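Local coordinates for Alr1585 protein (Nostoc sp., PDB 5C2I), which is a haem-containing DyP-type peroxidase that probably uses hydrogen peroxide to oxidise dyes and other substrates, at residues Q396-Q401 with G453-A458; L132-I137 with V255-E260. The protein carries 1 engineered substitution. All coordinates share one frame; numbering follows the deposited sequence.

Interaction 1. Residues Q396-Q401 with G453-A458; sequences QFNFMQ and GEYFFA. With HEM (protoporphyrin IX containing Fe), chain E; EDO (1,2-ethanediol), chain G.
The side chains of Tyr455 and Asn398 approach from opposite directions, and their hydrogen bond joins 453-458 to 396-401. The phenol OH of Tyr455 donates to the amide oxygen of Asn398, with OH to OD1 at 2.7 Å. The OH reaches this oxygen from the side of its C=O. It lies in the carbonyl plane on a lone pair of OD1, at a C=O...donor angle of 106°. The ring and amide planes are turned 50° apart, and OD1 sits at the edge of the ring, near its plane. The Tyr455 ring extends from the strand until its OH reaches the helix. Both residues are buried, and Ile128 and Leu132 of helix 126-132 pack against both side chains.

Further hydrogen bonds lie within each segment. Tyr455 N donates to Glu454 OE1 at 2.8 Å, on the anti lone pair of that oxygen. Gln396 is the N-cap residue of the helix, and its O accepts from Met400 N.

Two bound groups also meet 396-401. Gln396 OE1 accepts a hydrogen bond from O1 of a 1,2-ethanediol, probably from the crystallisation liquor. Van der Waals contacts join the helix to the haem. Phe397 CE1 lies 3.5 Å from haem CBC, a vinyl carbon that approaches the ring obliquely. Phe397 CG is anti to the backbone N (chi1 170°), which carries the ring toward the haem edge. Met400 SD is 3.6 Å from haem CAC, and Gln401 OE1 is 3.7 Å from haem CMC. The haem iron FE is 2.3 Å from the oxygen of a bound water and has a further ligand from elsewhere in the structure. The arrangement is a helix packed beside a beta-sheet and lining the haem pocket, in the C-terminal part of the ferredoxin-like alpha+beta fold of DyP-type peroxidases.

Interaction 2. Residues L132-I137 with V255-E260; sequences LGDPKI and VYRKLE
Asp134 and Arg257 form a buried, two-pronged salt bridge between the loop after helix 126-132 and strand 250-261 of the antiparallel sheet. It joins segments from the two halves of the DyP-type alpha+beta fold.

The backbone before the acid is shaped by a Schellman motif. Gly133, with positive phi, ends the helix and directs the chain into the loop that carries Asp134.

There is a single van der Waals contact beside the salt bridge. Leu132 CD1 comes obliquely to the guanidinium, 3.8 Å from Arg257 NH1.

The charged contact is end-on. Arg257 NH2 donates to Asp134 OD1 at 2.7 Å, and Arg257 NH1 donates to Asp134 OD2 at 2.8 Å. Both bonds are almost straight, at 174° and 175°. Each uses the syn lone pair of its carboxylate oxygen. The Arg257 chain bends at its third torsion, and the guanidinium meets the acid with its NH1-NH2 edge. Asp134 OD1 has a second donor in Gln423 NE2, which helps to hold the carboxylate in place. An asparagine in place of Asp134 would probably leave the buried Arg257 charge without this carboxylate and lose one of the two bonds, so that the guanidinium is held less firmly. The carboxylate and guanidinium planes are nearly coplanar, only 8° apart, and both acceptor oxygens lie in the guanidinium plane.

Interactions 1 and 2 have centres 11 Å apart and touch directly. Their strands, 448-458 and 250-261, are neighbours in one antiparallel sheet, joined by a probable hydrogen bond from Glu454 N to Tyr256 O at 3.0 Å. Phe397 CZ of interaction 1 packs on Arg257 CD of interaction 2 at 3.4 Å. Phe397 CB also meets Val255 CG2 at 3.8 Å. Leu132 CD2 lies 3.8 Å from Asn398 OD1. The nearest atoms of the Arg257 side chain and the haem are about 5 Å apart, and Leu259 belongs to the haem pocket. Phe397 ties the two contacts to the cofactor, while the Asn398-Tyr455 bond lies farther from it.

Interaction 1. Residues Q396-Q401 with G453-A458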
ATOM      1  N   GLN A 396     -24.131  -4.761  35.480  1.00 16.54           N
ATOM      2  CA  GLN A 396     -23.521  -5.024  34.165  1.00 16.05           C
ATOM      3  C   GLN A 396     -21.995  -5.117  34.296  1.00 15.11           C
ATOM      4  O   GLN A 396     -21.529  -6.137  34.770  1.00 15.44           O
ATOM      5  CB  GLN A 396     -24.084  -4.054  33.092  1.00 15.79           C
ATOM      6  CG  GLN A 396     -25.579  -4.359  32.932  1.00 16.64           C
ATOM      7  CD  GLN A 396     -26.377  -3.373  32.091  1.00 16.29           C
ATOM      8  OE1 GLN A 396     -26.981  -2.429  32.611  1.00 16.16           O
ATOM      9  NE2 GLN A 396     -26.364  -3.574  30.786  1.00 16.04           N
ATOM     10  N   PHE A 397     -21.211  -4.097  33.959  1.00 14.90           N
ATOM     11  CA  PHE A 397     -19.763  -4.259  34.064  1.00 14.92           C
ATOM     12  C   PHE A 397     -19.294  -4.834  35.424  1.00 16.33           C
ATOM     13  O   PHE A 397     -18.469  -5.756  35.446  1.00 15.64           O
ATOM     14  CB  PHE A 397     -18.971  -2.989  33.769  1.00 15.20           C
ATOM     15  CG  PHE A 397     -17.535  -3.126  34.108  1.00 15.74           C
ATOM     16  CD1 PHE A 397     -16.664  -3.759  33.231  1.00 15.97           C
ATOM     17  CD2 PHE A 397     -17.047  -2.711  35.335  1.00 16.12           C
ATOM     18  CE1 PHE A 397     -15.327  -3.975  33.607  1.00 16.50           C
ATOM     19  CE2 PHE A 397     -15.736  -2.912  35.686  1.00 16.63           C
ATOM     20  CZ  PHE A 397     -14.872  -3.546  34.815  1.00 16.85           C
ATOM     21  N   ASN A 398     -19.690  -4.218  36.541  1.00 16.36           N
ATOM     22  CA  ASN A 398     -19.156  -4.670  37.829  1.00 17.17           C
ATOM     23  C   ASN A 398     -19.513  -6.128  38.103  1.00 17.48           C
ATOM     24  O   ASN A 398     -18.712  -6.878  38.693  1.00 18.18           O
ATOM     25  CB  ASN A 398     -19.627  -3.802  39.000  1.00 17.72           C
ATOM     26  CG  ASN A 398     -18.813  -2.528  39.171  1.00 17.87           C
ATOM     27  OD1 ASN A 398     -18.098  -2.092  38.275  1.00 17.67           O
ATOM     28  ND2 ASN A 398     -18.947  -1.917  40.330  1.00 18.13           N
ATOM     29  N   PHE A 399     -20.738  -6.493  37.736  1.00 17.52           N
ATOM     30  CA  PHE A 399     -21.240  -7.865  37.876  1.00 17.88           C
ATOM     31  C   PHE A 399     -20.406  -8.837  37.044  1.00 17.62           C
ATOM     32  O   PHE A 399     -19.961  -9.852  37.549  1.00 18.15           O
ATOM     33  CB  PHE A 399     -22.708  -7.909  37.472  1.00 18.24           C
ATOM     34  CG  PHE A 399     -23.433  -9.142  37.906  1.00 18.78           C
ATOM     35  CD1 PHE A 399     -23.338 -10.322  37.163  1.00 18.64           C
ATOM     36  CD2 PHE A 399     -24.270  -9.118  39.023  1.00 20.06           C
ATOM     37  CE1 PHE A 399     -24.024 -11.464  37.563  1.00 19.23           C
ATOM     38  CE2 PHE A 399     -24.978 -10.248  39.399  1.00 19.99           C
ATOM     39  CZ  PHE A 399     -24.823 -11.443  38.695  1.00 19.90           C
ATOM     40  N   MET A 400     -20.153  -8.472  35.785  1.00 17.27           N
ATOM     41  CA  MET A 400     -19.437  -9.306  34.871  1.00 16.81           C
ATOM     42  C   MET A 400     -18.008  -9.567  35.394  1.00 17.11           C
ATOM     43  O   MET A 400     -17.549 -10.721  35.413  1.00 16.17           O
ATOM     44  CB  MET A 400     -19.429  -8.678  33.499  1.00 16.13           C
ATOM     45  CG  MET A 400     -18.853  -9.509  32.398  1.00 16.23           C
ATOM     46  SD  MET A 400     -19.049  -8.699  30.799  1.00 15.79           S
ATOM     47  CE  MET A 400     -20.788  -8.981  30.529  1.00 15.77           C
ATOM     48  N   GLN A 401     -17.321  -8.503  35.815  1.00 16.56           N
ATOM     49  CA  GLN A 401     -15.951  -8.650  36.339  1.00 16.76           C
ATOM     50  C   GLN A 401     -15.949  -9.423  37.661  1.00 17.71           C
ATOM     51  O   GLN A 401     -15.173 -10.388  37.831  1.00 16.69           O
ATOM     52  CB  GLN A 401     -15.301  -7.288  36.532  1.00 16.88           C
ATOM     53  CG  GLN A 401     -13.839  -7.339  36.972  1.00 17.60           C
ATOM     54  CD  GLN A 401     -12.887  -7.637  35.839  1.00 17.39           C
ATOM     55  OE1 GLN A 401     -12.910  -6.982  34.785  1.00 18.06           O
ATOM     56  NE2 GLN A 401     -12.055  -8.634  36.027  1.00 17.69           N
ATOM     57  N   GLY A 453      -8.828   4.521  35.696  1.00 19.11           N
ATOM     58  CA  GLY A 453     -10.126   4.709  35.019  1.00 19.12           C
ATOM     59  C   GLY A 453     -11.118   5.435  35.897  1.00 19.13           C
ATOM     60  O   GLY A 453     -10.774   5.883  36.980  1.00 19.02           O
ATOM     61  N   GLU A 454     -12.342   5.552  35.414  1.00 18.48           N
ATOM     62  CA  GLU A 454     -13.415   6.169  36.166  1.00 18.14           C
ATOM     63  C   GLU A 454     -14.726   5.815  35.557  1.00 17.60           C
ATOM     64  O   GLU A 454     -14.805   5.392  34.380  1.00 17.70           O
ATOM     65  CB  GLU A 454     -13.224   7.691  36.206  1.00 18.93           C
ATOM     66  CG  GLU A 454     -14.168   8.491  37.077  1.00 19.53           C
ATOM     67  CD  GLU A 454     -14.201   8.030  38.527  1.00 19.90           C
ATOM     68  OE1 GLU A 454     -14.890   7.029  38.809  1.00 19.09           O
ATOM     69  OE2 GLU A 454     -13.551   8.664  39.366  1.00 20.73           O
ATOM     70  N   TYR A 455     -15.765   5.966  36.373  1.00 17.09           N
ATOM     71  CA  TYR A 455     -17.139   5.818  35.935  1.00 16.42           C
ATOM     72  C   TYR A 455     -17.719   7.180  35.602  1.00 15.93           C
ATOM     73  O   TYR A 455     -17.527   8.137  36.359  1.00 16.38           O
ATOM     74  CB  TYR A 455     -17.970   5.277  37.065  1.00 17.11           C
ATOM     75  CG  TYR A 455     -17.626   3.908  37.616  1.00 16.99           C
ATOM     76  CD1 TYR A 455     -17.566   2.780  36.802  1.00 17.17           C
ATOM     77  CD2 TYR A 455     -17.439   3.732  38.989  1.00 18.35           C
ATOM     78  CE1 TYR A 455     -17.299   1.511  37.330  1.00 16.73           C
ATOM     79  CE2 TYR A 455     -17.216   2.478  39.523  1.00 18.57           C
ATOM     80  CZ  TYR A 455     -17.156   1.372  38.681  1.00 18.48           C
ATOM     81  OH  TYR A 455     -16.949   0.119  39.246  1.00 18.26           O
ATOM     82  N   PHE A 456     -18.436   7.270  34.496  1.00 15.46           N
ATOM     83  CA  PHE A 456     -19.083   8.514  34.070  1.00 15.93           C
ATOM     84  C   PHE A 456     -20.525   8.306  33.667  1.00 16.26           C
ATOM     85  O   PHE A 456     -20.968   7.170  33.443  1.00 16.31           O
ATOM     86  CB  PHE A 456     -18.382   9.107  32.846  1.00 15.96           C
ATOM     87  CG  PHE A 456     -16.897   9.372  33.023  1.00 16.20           C
ATOM     88  CD1 PHE A 456     -15.965   8.373  32.759  1.00 15.77           C
ATOM     89  CD2 PHE A 456     -16.437  10.609  33.359  1.00 16.60           C
ATOM     90  CE1 PHE A 456     -14.620   8.615  32.914  1.00 15.89           C
ATOM     91  CE2 PHE A 456     -15.083  10.878  33.475  1.00 16.74           C
ATOM     92  CZ  PHE A 456     -14.166   9.859  33.287  1.00 16.71           C
ATOM     93  N   PHE A 457     -21.245   9.422  33.516  1.00 16.19           N
ATOM     94  CA  PHE A 457     -22.565   9.438  32.880  1.00 16.27           C
ATOM     95  C   PHE A 457     -22.448  10.305  31.637  1.00 16.04           C
ATOM     96  O   PHE A 457     -21.797  11.359  31.671  1.00 15.92           O
ATOM     97  CB  PHE A 457     -23.582  10.013  33.832  1.00 17.03           C
ATOM     98  CG  PHE A 457     -24.996   9.926  33.338  1.00 17.37           C
ATOM     99  CD1 PHE A 457     -25.614   8.701  33.176  1.00 17.57           C
ATOM    100  CD2 PHE A 457     -25.694  11.056  33.045  1.00 18.03           C
ATOM    101  CE1 PHE A 457     -26.912   8.609  32.710  1.00 17.73           C
ATOM    102  CE2 PHE A 457     -27.034  10.998  32.632  1.00 18.56           C
ATOM    103  CZ  PHE A 457     -27.628   9.757  32.420  1.00 18.78           C
ATOM    104  N   ALA A 458     -23.000   9.818  30.525  1.00 16.69           N
ATOM    105  CA  ALA A 458     -23.184  10.595  29.304  1.00 16.49           C
ATOM    106  C   ALA A 458     -24.525  11.304  29.416  1.00 16.83           C
ATOM    107  O   ALA A 458     -25.558  10.670  29.235  1.00 16.34           O
ATOM    108  CB  ALA A 458     -23.181   9.683  28.090  1.00 16.93           C
TER
HETATM  109  CHA HEM E 501     -15.218 -10.569  24.094  1.00 13.30           C
HETATM  110  CHB HEM E 501     -10.525  -9.519  24.452  1.00 13.49           C
HETATM  111  CHC HEM E 501     -11.397  -7.120  28.564  1.00 13.80           C
HETATM  112  CHD HEM E 501     -16.029  -8.408  28.296  1.00 14.48           C
HETATM  113  C1A HEM E 501     -13.857 -10.511  23.841  1.00 13.20           C
HETATM  114  C2A HEM E 501     -13.199 -11.141  22.744  1.00 14.07           C
HETATM  115  C3A HEM E 501     -11.885 -10.843  22.849  1.00 13.10           C
HETATM  116  C4A HEM E 501     -11.738 -10.016  23.985  1.00 13.58           C
HETATM  117  CMA HEM E 501     -10.770 -11.242  21.920  1.00 13.61           C
HETATM  118  CAA HEM E 501     -13.833 -11.995  21.638  1.00 12.77           C
HETATM  119  CBA HEM E 501     -14.363 -11.275  20.396  1.00 14.05           C
HETATM  120  CGA HEM E 501     -15.449 -10.321  20.811  1.00 14.47           C
HETATM  121  O1A HEM E 501     -16.646 -10.699  20.973  1.00 15.91           O
HETATM  122  O2A HEM E 501     -15.145  -9.142  21.002  1.00 14.08           O
HETATM  123  C1B HEM E 501     -10.387  -8.730  25.593  1.00 15.15           C
HETATM  124  C2B HEM E 501      -9.143  -8.154  26.028  1.00 14.99           C
HETATM  125  C3B HEM E 501      -9.383  -7.461  27.131  1.00 14.60           C
HETATM  126  C4B HEM E 501     -10.804  -7.668  27.421  1.00 14.65           C
HETATM  127  CMB HEM E 501      -7.844  -8.297  25.316  1.00 15.31           C
HETATM  128  CAB HEM E 501      -8.504  -6.609  27.971  1.00 14.62           C
HETATM  129  CBB HEM E 501      -7.384  -6.014  27.522  1.00 15.38           C
HETATM  130  C1C HEM E 501     -12.750  -7.301  28.895  1.00 14.78           C
HETATM  131  C2C HEM E 501     -13.357  -6.919  30.074  1.00 14.43           C
HETATM  132  C3C HEM E 501     -14.669  -7.310  30.001  1.00 15.31           C
HETATM  133  C4C HEM E 501     -14.846  -7.910  28.749  1.00 14.56           C
HETATM  134  CMC HEM E 501     -12.750  -6.158  31.217  1.00 14.55           C
HETATM  135  CAC HEM E 501     -15.735  -7.194  30.995  1.00 14.88           C
HETATM  136  CBC HEM E 501     -15.634  -7.184  32.302  1.00 16.19           C
HETATM  137  C1D HEM E 501     -16.154  -9.002  27.041  1.00 14.38           C
HETATM  138  C2D HEM E 501     -17.453  -9.449  26.549  1.00 14.19           C
HETATM  139  C3D HEM E 501     -17.232 -10.090  25.410  1.00 13.83           C
HETATM  140  C4D HEM E 501     -15.773  -9.974  25.194  1.00 13.39           C
HETATM  141  CMD HEM E 501     -18.815  -9.265  27.199  1.00 15.72           C
HETATM  142  CAD HEM E 501     -18.276 -10.692  24.514  1.00 14.08           C
HETATM  143  CBD HEM E 501     -18.655 -12.127  24.898  1.00 14.24           C
HETATM  144  CGD HEM E 501     -19.725 -12.623  23.982  1.00 13.43           C
HETATM  145  O1D HEM E 501     -19.493 -13.674  23.389  1.00 13.40           O
HETATM  146  O2D HEM E 501     -20.834 -12.009  23.814  1.00 15.31           O
HETATM  147  NA  HEM E 501     -12.941  -9.889  24.637  1.00 13.41           N
HETATM  148  NB  HEM E 501     -11.295  -8.476  26.482  1.00 13.87           N
HETATM  149  NC  HEM E 501     -13.634  -7.995  28.123  1.00 14.08           N
HETATM  150  ND  HEM E 501     -15.162  -9.401  26.243  1.00 13.68           N
HETATM  151 FE   HEM E 501     -13.285  -8.979  26.378  1.00 15.06          FE
HETATM  152  C1  EDO G 503     -30.161  -3.520  33.828  1.00 29.17           C
HETATM  153  O1  EDO G 503     -28.822  -3.709  34.301  1.00 26.40           O
HETATM  154  C2  EDO G 503     -30.723  -4.646  32.959  1.00 29.07           C
HETATM  155  O2  EDO G 503     -29.935  -5.027  31.833  1.00 27.81           O
HETATM  156  O   HOH W   1     -13.572  -6.868  25.415  1.00 20.81           O

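Interaction 2. Residues L132-I137 with V255-E260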
ATOM      1  N   LEU A 132     -13.847  -5.445  42.617  1.00 24.08           N
ATOM      2  CA  LEU A 132     -13.301  -5.755  41.304  1.00 21.79           C
ATOM      3  C   LEU A 132     -12.002  -6.573  41.341  1.00 21.41           C
ATOM      4  O   LEU A 132     -11.566  -7.106  40.303  1.00 21.66           O
ATOM      5  CB  LEU A 132     -13.061  -4.475  40.531  1.00 21.58           C
ATOM      6  CG  LEU A 132     -14.331  -3.634  40.285  1.00 21.40           C
ATOM      7  CD1 LEU A 132     -13.949  -2.332  39.628  1.00 21.77           C
ATOM      8  CD2 LEU A 132     -15.290  -4.406  39.369  1.00 21.12           C
ATOM      9  N   GLY A 133     -11.364  -6.654  42.498  1.00 21.87           N
ATOM     10  CA  GLY A 133     -10.011  -7.275  42.608  1.00 22.75           C
ATOM     11  C   GLY A 133      -8.918  -6.384  42.057  1.00 22.39           C
ATOM     12  O   GLY A 133      -7.804  -6.859  41.721  1.00 21.95           O
ATOM     13  N   ASP A 134      -9.235  -5.092  41.976  1.00 22.50           N
ATOM     14  CA  ASP A 134      -8.367  -4.115  41.330  1.00 22.92           C
ATOM     15  C   ASP A 134      -7.157  -3.798  42.189  1.00 23.23           C
ATOM     16  O   ASP A 134      -7.173  -3.975  43.425  1.00 22.89           O
ATOM     17  CB  ASP A 134      -9.141  -2.811  41.048  1.00 23.10           C
ATOM     18  CG  ASP A 134      -9.790  -2.770  39.678  1.00 22.30           C
ATOM     19  OD1 ASP A 134      -9.529  -3.641  38.806  1.00 22.46           O
ATOM     20  OD2 ASP A 134     -10.548  -1.818  39.458  1.00 23.11           O
ATOM     21  N   PRO A 135      -6.081  -3.310  41.547  1.00 23.59           N
ATOM     22  CA  PRO A 135      -4.886  -3.008  42.284  1.00 24.51           C
ATOM     23  C   PRO A 135      -5.012  -1.696  43.050  1.00 25.75           C
ATOM     24  O   PRO A 135      -5.961  -0.947  42.865  1.00 24.51           O
ATOM     25  CB  PRO A 135      -3.826  -2.877  41.192  1.00 24.87           C
ATOM     26  CG  PRO A 135      -4.570  -2.369  40.025  1.00 23.55           C
ATOM     27  CD  PRO A 135      -5.920  -3.034  40.109  1.00 22.91           C
ATOM     28  N   LYS A 136      -4.045  -1.406  43.908  1.00 26.97           N
ATOM     29  CA  LYS A 136      -4.104  -0.166  44.683  1.00 27.99           C
ATOM     30  C   LYS A 136      -4.071   1.050  43.775  1.00 26.77           C
ATOM     31  O   LYS A 136      -3.398   1.046  42.749  1.00 24.34           O
ATOM     32  CB  LYS A 136      -2.941  -0.082  45.666  1.00 31.28           C
ATOM     33  CG  LYS A 136      -2.990  -1.138  46.741  1.00 35.25           C
ATOM     34  CD  LYS A 136      -1.887  -0.913  47.762  1.00 39.76           C
ATOM     35  CE  LYS A 136      -1.824  -2.085  48.732  1.00 46.02           C
ATOM     36  NZ  LYS A 136      -2.941  -2.002  49.705  1.00 48.05           N
ATOM     37  N   ILE A 137      -4.787   2.096  44.179  1.00 27.24           N
ATOM     38  CA  ILE A 137      -4.896   3.295  43.367  1.00 27.82           C
ATOM     39  C   ILE A 137      -3.513   3.925  43.182  1.00 27.64           C
ATOM     40  O   ILE A 137      -3.260   4.543  42.161  1.00 26.96           O
ATOM     41  CB  ILE A 137      -5.924   4.300  43.958  1.00 29.18           C
ATOM     42  CG1 ILE A 137      -7.365   3.929  43.538  1.00 31.11           C
ATOM     43  CG2 ILE A 137      -5.732   5.710  43.394  1.00 28.64           C
ATOM     44  CD1 ILE A 137      -7.770   2.482  43.647  1.00 32.24           C
ATOM     45  N   VAL A 255     -18.143   3.037  31.708  1.00 15.56           N
ATOM     46  CA  VAL A 255     -16.997   2.515  32.454  1.00 15.27           C
ATOM     47  C   VAL A 255     -15.788   2.738  31.543  1.00 14.81           C
ATOM     48  O   VAL A 255     -15.811   2.311  30.385  1.00 14.85           O
ATOM     49  CB  VAL A 255     -17.161   1.007  32.704  1.00 15.39           C
ATOM     50  CG1 VAL A 255     -15.842   0.381  33.212  1.00 15.94           C
ATOM     51  CG2 VAL A 255     -18.287   0.730  33.672  1.00 16.04           C
ATOM     52  N   TYR A 256     -14.761   3.406  32.046  1.00 15.21           N
ATOM     53  CA  TYR A 256     -13.493   3.632  31.323  1.00 15.53           C
ATOM     54  C   TYR A 256     -12.369   3.035  32.152  1.00 15.82           C
ATOM     55  O   TYR A 256     -12.237   3.384  33.325  1.00 16.57           O
ATOM     56  CB  TYR A 256     -13.259   5.142  31.111  1.00 15.83           C
ATOM     57  CG  TYR A 256     -12.127   5.481  30.173  1.00 15.79           C
ATOM     58  CD1 TYR A 256     -10.776   5.137  30.473  1.00 15.90           C
ATOM     59  CD2 TYR A 256     -12.365   6.120  29.003  1.00 15.67           C
ATOM     60  CE1 TYR A 256      -9.761   5.420  29.588  1.00 16.13           C
ATOM     61  CE2 TYR A 256     -11.339   6.452  28.130  1.00 16.33           C
ATOM     62  CZ  TYR A 256     -10.050   6.083  28.406  1.00 16.30           C
ATOM     63  OH  TYR A 256      -9.057   6.410  27.534  1.00 17.28           O
ATOM     64  N   ARG A 257     -11.589   2.127  31.550  1.00 16.02           N
ATOM     65  CA  ARG A 257     -10.464   1.469  32.211  1.00 16.58           C
ATOM     66  C   ARG A 257      -9.322   1.336  31.250  1.00 16.66           C
ATOM     67  O   ARG A 257      -9.518   0.830  30.125  1.00 16.12           O
ATOM     68  CB  ARG A 257     -10.866   0.095  32.735  1.00 17.06           C
ATOM     69  CG  ARG A 257     -11.876   0.165  33.902  1.00 17.65           C
ATOM     70  CD  ARG A 257     -12.564  -1.152  34.192  1.00 17.53           C
ATOM     71  NE  ARG A 257     -11.714  -2.216  34.721  1.00 17.85           N
ATOM     72  CZ  ARG A 257     -11.289  -2.313  35.985  1.00 18.82           C
ATOM     73  NH1 ARG A 257     -11.526  -1.368  36.899  1.00 19.26           N
ATOM     74  NH2 ARG A 257     -10.579  -3.367  36.336  1.00 18.76           N
ATOM     75  N   LYS A 258      -8.132   1.808  31.666  1.00 15.92           N
ATOM     76  CA  LYS A 258      -6.945   1.646  30.853  1.00 15.90           C
ATOM     77  C   LYS A 258      -6.278   0.311  31.210  1.00 16.59           C
ATOM     78  O   LYS A 258      -5.858   0.126  32.357  1.00 17.32           O
ATOM     79  CB  LYS A 258      -5.992   2.798  31.040  1.00 16.32           C
ATOM     80  CG  LYS A 258      -4.727   2.666  30.207  1.00 16.86           C
ATOM     81  CD  LYS A 258      -3.858   3.935  30.262  1.00 17.56           C
ATOM     82  CE  LYS A 258      -2.681   3.853  29.289  1.00 17.85           C
ATOM     83  NZ  LYS A 258      -1.857   5.088  29.217  1.00 18.71           N
ATOM     84  N   LEU A 259      -6.269  -0.619  30.264  1.00 17.10           N
ATOM     85  CA  LEU A 259      -5.834  -2.001  30.546  1.00 18.04           C
ATOM     86  C   LEU A 259      -4.574  -2.300  29.734  1.00 18.53           C
ATOM     87  O   LEU A 259      -4.633  -2.533  28.531  1.00 18.75           O
ATOM     88  CB  LEU A 259      -6.983  -2.970  30.215  1.00 17.70           C
ATOM     89  CG  LEU A 259      -8.299  -2.766  30.948  1.00 17.44           C
ATOM     90  CD1 LEU A 259      -9.331  -3.840  30.565  1.00 17.75           C
ATOM     91  CD2 LEU A 259      -8.084  -2.749  32.450  1.00 19.43           C
ATOM     92  N   GLU A 260      -3.452  -2.333  30.429  1.00 19.30           N
ATOM     93  CA  GLU A 260      -2.163  -2.615  29.822  1.00 19.92           C
ATOM     94  C   GLU A 260      -2.000  -4.099  29.540  1.00 20.24           C
ATOM     95  O   GLU A 260      -2.323  -4.932  30.397  1.00 20.46           O
ATOM     96  CB  GLU A 260      -1.043  -2.173  30.740  1.00 20.88           C
ATOM     97  CG  GLU A 260       0.347  -2.338  30.156  1.00 21.23           C
ATOM     98  CD  GLU A 260       1.401  -1.812  31.076  1.00 22.35           C
ATOM     99  OE1 GLU A 260       1.630  -2.489  32.096  1.00 24.92           O
ATOM    100  OE2 GLU A 260       1.946  -0.721  30.823  1.00 21.83           O
TER